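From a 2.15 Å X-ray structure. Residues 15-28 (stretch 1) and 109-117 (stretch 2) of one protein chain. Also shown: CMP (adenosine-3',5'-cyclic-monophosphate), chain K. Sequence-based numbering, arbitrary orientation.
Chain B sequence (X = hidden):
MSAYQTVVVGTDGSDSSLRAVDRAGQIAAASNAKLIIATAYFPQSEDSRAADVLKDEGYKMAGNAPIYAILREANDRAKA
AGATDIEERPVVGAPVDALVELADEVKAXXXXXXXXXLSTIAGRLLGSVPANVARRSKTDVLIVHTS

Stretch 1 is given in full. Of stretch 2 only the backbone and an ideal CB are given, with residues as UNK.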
ATOM      1  N   ASP B  15      -8.716  -1.748  16.909  1.00 31.30           N
ATOM      2  CA  ASP B  15      -9.575  -0.861  16.074  1.00 32.88           C
ATOM      3  C   ASP B  15      -8.782  -0.321  14.911  1.00 31.26           C
ATOM      4  O   ASP B  15      -9.263  -0.335  13.799  1.00 31.44           O
ATOM      5  CB  ASP B  15     -10.173   0.309  16.896  1.00 35.26           C
ATOM      6  CG  ASP B  15     -11.021  -0.187  18.071  1.00 38.43           C
ATOM      7  OD1 ASP B  15     -11.521  -1.335  17.974  1.00 39.36           O
ATOM      8  OD2 ASP B  15     -11.218   0.558  19.078  1.00 41.61           O
ATOM      9  N   SER B  16      -7.532   0.070  15.141  1.00 31.23           N
ATOM     10  CA  SER B  16      -6.648   0.530  14.063  1.00 30.42           C
ATOM     11  C   SER B  16      -6.580  -0.552  13.001  1.00 30.40           C
ATOM     12  O   SER B  16      -6.873  -0.351  11.801  1.00 28.72           O
ATOM     13  CB  SER B  16      -5.219   0.851  14.626  1.00 31.55           C
ATOM     14  OG  SER B  16      -4.687  -0.170  15.444  1.00 30.37           O
ATOM     15  N   SER B  17      -6.314  -1.783  13.445  1.00 29.71           N
ATOM     16  CA  SER B  17      -6.168  -2.844  12.447  1.00 28.52           C
ATOM     17  C   SER B  17      -7.477  -3.137  11.679  1.00 29.66           C
ATOM     18  O   SER B  17      -7.456  -3.558  10.511  1.00 29.92           O
ATOM     19  CB  SER B  17      -5.605  -4.105  13.095  1.00 27.79           C
ATOM     20  OG  SER B  17      -6.573  -4.844  13.800  1.00 28.36           O
ATOM     21  N   LEU B  18      -8.614  -2.976  12.339  1.00 30.88           N
ATOM     22  CA  LEU B  18      -9.861  -3.257  11.685  1.00 33.19           C
ATOM     23  C   LEU B  18     -10.139  -2.248  10.578  1.00 33.93           C
ATOM     24  O   LEU B  18     -10.860  -2.567   9.625  1.00 34.82           O
ATOM     25  CB  LEU B  18     -10.988  -3.288  12.709  1.00 34.90           C
ATOM     26  CG  LEU B  18     -10.886  -4.506  13.633  1.00 34.21           C
ATOM     27  CD1 LEU B  18     -11.897  -4.348  14.740  1.00 35.73           C
ATOM     28  CD2 LEU B  18     -11.106  -5.805  12.907  1.00 34.35           C
ATOM     29  N   ARG B  19      -9.543  -1.069  10.689  1.00 35.21           N
ATOM     30  CA  ARG B  19      -9.584  -0.094   9.621  1.00 37.04           C
ATOM     31  C   ARG B  19      -8.766  -0.595   8.437  1.00 34.97           C
ATOM     32  O   ARG B  19      -9.127  -0.283   7.293  1.00 32.18           O
ATOM     33  CB  ARG B  19      -9.117   1.319  10.050  1.00 41.92           C
ATOM     34  CG  ARG B  19     -10.079   1.996  11.015  1.00 50.83           C
ATOM     35  CD  ARG B  19      -9.748   3.449  11.402  1.00 60.07           C
ATOM     36  NE  ARG B  19      -8.672   3.547  12.419  1.00 75.25           N
ATOM     37  CZ  ARG B  19      -8.816   3.830  13.732  1.00 80.87           C
ATOM     38  NH1 ARG B  19     -10.014   4.080  14.284  1.00 84.06           N
ATOM     39  NH2 ARG B  19      -7.720   3.875  14.500  1.00 77.92           N
ATOM     40  N   ALA B  20      -7.657  -1.279   8.705  1.00 29.58           N
ATOM     41  CA  ALA B  20      -6.892  -1.906   7.660  1.00 29.91           C
ATOM     42  C   ALA B  20      -7.710  -2.986   6.961  1.00 31.13           C
ATOM     43  O   ALA B  20      -7.621  -3.122   5.750  1.00 31.14           O
ATOM     44  CB  ALA B  20      -5.608  -2.533   8.199  1.00 28.33           C
ATOM     45  N   VAL B  21      -8.472  -3.767   7.724  1.00 31.42           N
ATOM     46  CA  VAL B  21      -9.401  -4.726   7.146  1.00 32.76           C
ATOM     47  C   VAL B  21     -10.529  -4.062   6.261  1.00 34.69           C
ATOM     48  O   VAL B  21     -10.807  -4.541   5.145  1.00 34.31           O
ATOM     49  CB  VAL B  21     -10.032  -5.580   8.265  1.00 33.68           C
ATOM     50  CG1 VAL B  21     -11.076  -6.534   7.720  1.00 35.10           C
ATOM     51  CG2 VAL B  21      -8.963  -6.418   8.944  1.00 34.58           C
ATOM     52  N   ASP B  22     -11.168  -2.995   6.766  1.00 35.16           N
ATOM     53  CA  ASP B  22     -12.130  -2.247   5.966  1.00 36.77           C
ATOM     54  C   ASP B  22     -11.509  -1.984   4.602  1.00 38.03           C
ATOM     55  O   ASP B  22     -12.125  -2.337   3.591  1.00 39.58           O
ATOM     56  CB  ASP B  22     -12.499  -0.908   6.550  1.00 36.73           C
ATOM     57  CG  ASP B  22     -13.276  -1.026   7.771  1.00 38.54           C
ATOM     58  OD1 ASP B  22     -13.780  -2.122   8.024  1.00 41.27           O
ATOM     59  OD2 ASP B  22     -13.338  -0.044   8.553  1.00 40.46           O
ATOM     60  N   ARG B  23     -10.293  -1.407   4.573  1.00 36.75           N
ATOM     61  CA  ARG B  23      -9.670  -1.043   3.317  1.00 37.15           C
ATOM     62  C   ARG B  23      -9.322  -2.258   2.469  1.00 37.12           C
ATOM     63  O   ARG B  23      -9.566  -2.261   1.256  1.00 37.89           O
ATOM     64  CB  ARG B  23      -8.469  -0.168   3.532  1.00 38.42           C
ATOM     65  CG  ARG B  23      -8.114   0.682   2.348  1.00 44.15           C
ATOM     66  CD  ARG B  23      -9.158   1.804   2.139  1.00 48.79           C
ATOM     67  NE  ARG B  23      -8.801   3.010   2.940  1.00 53.02           N
ATOM     68  CZ  ARG B  23      -9.411   4.185   2.820  1.00 64.09           C
ATOM     69  NH1 ARG B  23     -10.463   4.311   1.998  1.00 66.26           N
ATOM     70  NH2 ARG B  23      -9.003   5.237   3.532  1.00 69.39           N
ATOM     71  N   ALA B  24      -8.762  -3.311   3.065  1.00 34.60           N
ATOM     72  CA  ALA B  24      -8.474  -4.470   2.266  1.00 34.24           C
ATOM     73  C   ALA B  24      -9.753  -5.029   1.702  1.00 35.27           C
ATOM     74  O   ALA B  24      -9.740  -5.499   0.625  1.00 34.37           O
ATOM     75  CB  ALA B  24      -7.751  -5.533   3.062  1.00 33.30           C
ATOM     76  N   GLY B  25     -10.847  -4.988   2.453  1.00 37.34           N
ATOM     77  CA  GLY B  25     -12.130  -5.474   1.982  1.00 39.39           C
ATOM     78  C   GLY B  25     -12.705  -4.722   0.785  1.00 41.37           C
ATOM     79  O   GLY B  25     -13.284  -5.333  -0.134  1.00 41.90           O
ATOM     80  N   GLN B  26     -12.509  -3.407   0.792  1.00 42.66           N
ATOM     81  CA  GLN B  26     -12.886  -2.547  -0.324  1.00 45.49           C
ATOM     82  C   GLN B  26     -12.037  -2.883  -1.527  1.00 44.06           C
ATOM     83  O   GLN B  26     -12.550  -3.046  -2.625  1.00 42.90           O
ATOM     84  CB  GLN B  26     -12.758  -1.052   0.075  1.00 48.99           C
ATOM     85  CG  GLN B  26     -13.682  -0.727   1.258  1.00 54.84           C
ATOM     86  CD  GLN B  26     -13.671   0.713   1.845  1.00 59.94           C
ATOM     87  OE1 GLN B  26     -12.631   1.278   2.283  1.00 56.83           O
ATOM     88  NE2 GLN B  26     -14.874   1.288   1.916  1.00 65.42           N
ATOM     89  N   ILE B  27     -10.732  -3.026  -1.340  1.00 42.41           N
ATOM     90  CA  ILE B  27      -9.851  -3.274  -2.491  1.00 43.39           C
ATOM     91  C   ILE B  27     -10.130  -4.627  -3.088  1.00 43.66           C
ATOM     92  O   ILE B  27     -10.195  -4.786  -4.313  1.00 44.73           O
ATOM     93  CB  ILE B  27      -8.386  -3.126  -2.131  1.00 43.99           C
ATOM     94  CG1 ILE B  27      -8.119  -1.662  -2.010  1.00 46.72           C
ATOM     95  CG2 ILE B  27      -7.464  -3.666  -3.206  1.00 43.41           C
ATOM     96  CD1 ILE B  27      -6.825  -1.414  -1.297  1.00 51.09           C
ATOM     97  N   ALA B  28     -10.361  -5.601  -2.234  1.00 41.86           N
ATOM     98  CA  ALA B  28     -10.735  -6.910  -2.746  1.00 43.30           C
ATOM     99  C   ALA B  28     -12.047  -6.856  -3.534  1.00 45.49           C
ATOM    100  O   ALA B  28     -12.142  -7.441  -4.618  1.00 45.82           O
ATOM    101  CB  ALA B  28     -10.872  -7.894  -1.622  1.00 42.67           C
ATOM    102  N   UNK B 109      -1.066 -11.129  -4.172  1.00 36.01           N
ATOM    103  CA  UNK B 109      -0.731 -10.037  -5.049  1.00 35.23           C
ATOM    104  C   UNK B 109      -0.572  -8.812  -4.193  1.00 33.66           C
ATOM    105  O   UNK B 109       0.076  -7.846  -4.598  1.00 33.43           O
ATOM    106  CB  UNK B 109      -1.787  -9.833  -6.137  1.00 35.23           C
ATOM    107  N   UNK B 110      -1.202  -8.811  -3.027  1.00 31.60           N
ATOM    108  CA  UNK B 110      -1.082  -7.671  -2.135  1.00 30.69           C
ATOM    109  C   UNK B 110      -1.230  -8.079  -0.667  1.00 29.53           C
ATOM    110  O   UNK B 110      -2.078  -8.891  -0.292  1.00 31.09           O
ATOM    111  CB  UNK B 110      -2.129  -6.615  -2.495  1.00 30.69           C
ATOM    112  N   UNK B 111      -0.428  -7.451   0.153  1.00 27.66           N
ATOM    113  CA  UNK B 111      -0.471  -7.628   1.574  1.00 27.09           C
ATOM    114  C   UNK B 111      -0.803  -6.288   2.245  1.00 26.04           C
ATOM    115  O   UNK B 111      -0.184  -5.285   1.953  1.00 25.63           O
ATOM    116  CB  UNK B 111       0.857  -8.192   2.084  1.00 27.09           C
ATOM    117  N   UNK B 112      -1.802  -6.254   3.119  1.00 25.53           N
ATOM    118  CA  UNK B 112      -2.251  -5.042   3.717  1.00 24.75           C
ATOM    119  C   UNK B 112      -2.018  -5.062   5.235  1.00 24.30           C
ATOM    120  O   UNK B 112      -2.359  -6.023   5.953  1.00 24.31           O
ATOM    121  CB  UNK B 112      -3.729  -4.818   3.391  1.00 24.75           C
ATOM    122  N   UNK B 113      -1.439  -3.972   5.733  1.00 24.13           N
ATOM    123  CA  UNK B 113      -1.246  -3.719   7.138  1.00 23.48           C
ATOM    124  C   UNK B 113      -1.605  -2.262   7.474  1.00 23.96           C
ATOM    125  O   UNK B 113      -1.587  -1.396   6.615  1.00 25.52           O
ATOM    126  CB  UNK B 113       0.198  -4.031   7.537  1.00 23.48           C
ATOM    127  N   UNK B 114      -1.977  -1.986   8.713  1.00 24.08           N
ATOM    128  CA  UNK B 114      -1.990  -0.609   9.244  1.00 23.91           C
ATOM    129  C   UNK B 114      -0.602  -0.135   9.567  1.00 23.53           C
ATOM    130  O   UNK B 114       0.381  -0.873   9.361  1.00 22.36           O
ATOM    131  CB  UNK B 114      -2.865  -0.515  10.495  1.00 23.91           C
ATOM    132  N   UNK B 115      -0.520   1.072  10.127  1.00 24.26           N
ATOM    133  CA  UNK B 115       0.719   1.801  10.248  1.00 24.49           C
ATOM    134  C   UNK B 115       1.172   2.000  11.650  1.00 26.05           C
ATOM    135  O   UNK B 115       2.102   2.757  11.900  1.00 28.24           O
ATOM    136  CB  UNK B 115       0.589   3.166   9.569  1.00 24.49           C
ATOM    137  N   UNK B 116       0.500   1.380  12.602  1.00 28.15           N
ATOM    138  CA  UNK B 116       0.817   1.606  14.009  1.00 28.18           C
ATOM    139  C   UNK B 116       2.231   1.180  14.182  1.00 28.89           C
ATOM    140  O   UNK B 116       2.607   0.107  13.781  1.00 26.74           O
ATOM    141  CB  UNK B 116      -0.118   0.854  14.958  1.00 28.18           C
ATOM    142  N   UNK B 117       3.041   2.046  14.763  1.00 29.83           N
ATOM    143  CA  UNK B 117       4.420   1.709  15.078  1.00 28.95           C
ATOM    144  C   UNK B 117       5.454   2.308  14.138  1.00 29.48           C
ATOM    145  O   UNK B 117       6.646   2.424  14.509  1.00 27.85           O
ATOM    146  CB  UNK B 117       4.576   0.187  15.081  1.00 28.95           C
TER
HETATM  147  P   CMP K1148      -2.594  -1.532  12.833  1.00 30.68           P
HETATM  148  O1P CMP K1148      -3.502  -0.470  12.225  1.00 30.29           O
HETATM  149  O2P CMP K1148      -2.981  -1.806  14.211  1.00 27.24           O
HETATM  150  O5' CMP K1148      -1.050  -1.247  12.664  1.00 28.45           O
HETATM  151  C5' CMP K1148       0.006  -2.238  12.710  1.00 32.74           C
HETATM  152  C4' CMP K1148      -0.475  -3.410  11.901  1.00 28.98           C
HETATM  153  O4' CMP K1148       0.356  -4.554  11.995  1.00 33.95           O
HETATM  154  C3' CMP K1148      -1.809  -3.915  12.305  1.00 30.23           C
HETATM  155  O3' CMP K1148      -2.773  -2.916  12.000  1.00 28.99           O
HETATM  156  C2' CMP K1148      -1.894  -5.247  11.547  1.00 30.09           C
HETATM  157  O2' CMP K1148      -2.195  -5.102  10.152  1.00 29.70           O
HETATM  158  C1' CMP K1148      -0.437  -5.711  11.710  1.00 29.50           C
HETATM  159  N9  CMP K1148      -0.410  -6.641  12.865  1.00 32.03           N
HETATM  160  C8  CMP K1148      -0.017  -6.368  14.123  1.00 31.23           C
HETATM  161  N7  CMP K1148      -0.197  -7.430  14.923  1.00 29.27           N
HETATM  162  C5  CMP K1148      -0.689  -8.396  14.183  1.00 31.18           C
HETATM  163  C6  CMP K1148      -1.074  -9.804  14.385  1.00 31.36           C
HETATM  164  N6  CMP K1148      -0.951 -10.349  15.587  1.00 30.39           N
HETATM  165  N1  CMP K1148      -1.553 -10.498  13.343  1.00 29.28           N
HETATM  166  C2  CMP K1148      -1.689  -9.968  12.122  1.00 30.83           C
HETATM  167  N3  CMP K1148      -1.371  -8.682  11.860  1.00 31.13           N
HETATM  168  C4  CMP K1148      -0.871  -7.876  12.832  1.00 32.02           C

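Stretch 1 is a helix throughout, and the strand of stretch 2 runs roughly antiparallel to it, at 147° between their N-to-C directions and 7.1 Å at closest approach of the axes. Position 109 lies beyond the reach of the helix, which sets no preference there; the residue is Asp109, whose OD2 is hydrogen-bonded elsewhere in the structure.

At position 110 the backbone is extended and CA-to-CB points toward the helix, yet no atom of stretch 1 lies within 5.5 Å of the ideal CB. The space between is bordered by Ile27, so a long apolar side chain such as leucine, isoleucine or methionine would suit. The residue is Leu110, with chi1 t and chi2 p, and its CD2 lies 4.2 Å from Ile27 CG2. Position 111 is also extended but out of reach of the helix, and stretch 1 leaves the choice open; it is Leu111.

Position 112 points toward the helix at closer range. Its ideal CB is 4.1 Å from Ala24 CB and 4.9 Å from Ala20 O, facing a surface of small side chains. A compact apolar residue is expected, and the beta conformation is well suited to valine or isoleucine. The deposited residue is Val112, chi1 t: both methyls pack on Ala24 CB, CG2 at 4.0 Å and CG1 at 4.1 Å, and CG1 also lies 3.8 Å from Ala20 O.

The CA-to-CB bond of 113 points away from the helix, so many side chains would fit as far as stretch 1 is concerned. Val113 is found there, and its CA lies 3.4 Å from CMP O2'.

Position 114 is decided by the ligand. An ideal CB would stand 4.1 Å from Ala20 CB, a tolerable distance, but only 1.8 Å from CMP O1P, a clash that leaves room for glycine alone. Gly114 is found; its CA lies 5.3 Å from Ala20 CA, and its N 3.7 Å from Ala20 CB. The same N gives a weak hydrogen bond to CMP O2' at 3.4 Å.

At 115 CA-to-CB points sideways and nothing of stretch 1 lies within 5.5 Å of the ideal CB, so the helix sets no preference; the residue is Asn115, whose OD1 and ND2 are hydrogen-bonded elsewhere in the structure.

At 116 the ideal CB points toward Ser16, 4.7 Å from its OG. A small polar or modest apolar residue would fit. Val116 places CG2 3.6 Å from Ser16 OG, a hydroxyl that donates to CMP O2P at 2.7 Å; Val116 N donates to CMP O5' at 3.1 Å.

Position 117 has phi 104° and psi -15°, where a CB would jam against the preceding carbonyl oxygen. This calls for glycine, and Gly117 is present.

Stretch 2 109-117: DLLVVGNVG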
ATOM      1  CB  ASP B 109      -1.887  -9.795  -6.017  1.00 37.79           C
ATOM      2  CG  ASP B 109      -2.214 -10.994  -6.817  1.00 40.19           C
ATOM      3  OD1 ASP B 109      -1.307 -11.435  -7.535  1.00 43.05           O
ATOM      4  OD2 ASP B 109      -3.335 -11.527  -6.725  1.00 41.63           O
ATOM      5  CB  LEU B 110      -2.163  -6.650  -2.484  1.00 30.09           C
ATOM      6  CG  LEU B 110      -2.302  -5.408  -1.594  1.00 30.37           C
ATOM      7  CD1 LEU B 110      -1.157  -4.469  -1.898  1.00 29.49           C
ATOM      8  CD2 LEU B 110      -3.642  -4.715  -1.789  1.00 30.86           C
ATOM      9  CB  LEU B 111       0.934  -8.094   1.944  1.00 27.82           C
ATOM     10  CG  LEU B 111       1.272  -8.428   3.358  1.00 29.60           C
ATOM     11  CD1 LEU B 111       0.142  -9.143   4.110  1.00 31.54           C
ATOM     12  CD2 LEU B 111       2.490  -9.293   3.188  1.00 31.09           C
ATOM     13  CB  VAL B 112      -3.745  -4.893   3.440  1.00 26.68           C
ATOM     14  CG1 VAL B 112      -4.297  -3.565   3.968  1.00 26.50           C
ATOM     15  CG2 VAL B 112      -3.985  -4.979   1.946  1.00 27.91           C
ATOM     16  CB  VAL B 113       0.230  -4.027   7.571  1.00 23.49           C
ATOM     17  CG1 VAL B 113       0.576  -5.507   7.447  1.00 24.17           C
ATOM     18  CG2 VAL B 113       1.237  -3.268   6.761  1.00 24.00           C
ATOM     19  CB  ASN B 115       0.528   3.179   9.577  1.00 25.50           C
ATOM     20  CG  ASN B 115      -0.338   4.152  10.387  1.00 26.63           C
ATOM     21  OD1 ASN B 115      -1.199   3.787  11.217  1.00 26.97           O
ATOM     22  ND2 ASN B 115      -0.137   5.421  10.124  1.00 29.11           N
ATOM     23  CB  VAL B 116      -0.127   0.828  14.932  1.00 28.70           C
ATOM     24  CG1 VAL B 116       0.329   0.861  16.384  1.00 29.11           C
ATOM     25  CG2 VAL B 116      -1.536   1.395  14.789  1.00 29.90           C
TER
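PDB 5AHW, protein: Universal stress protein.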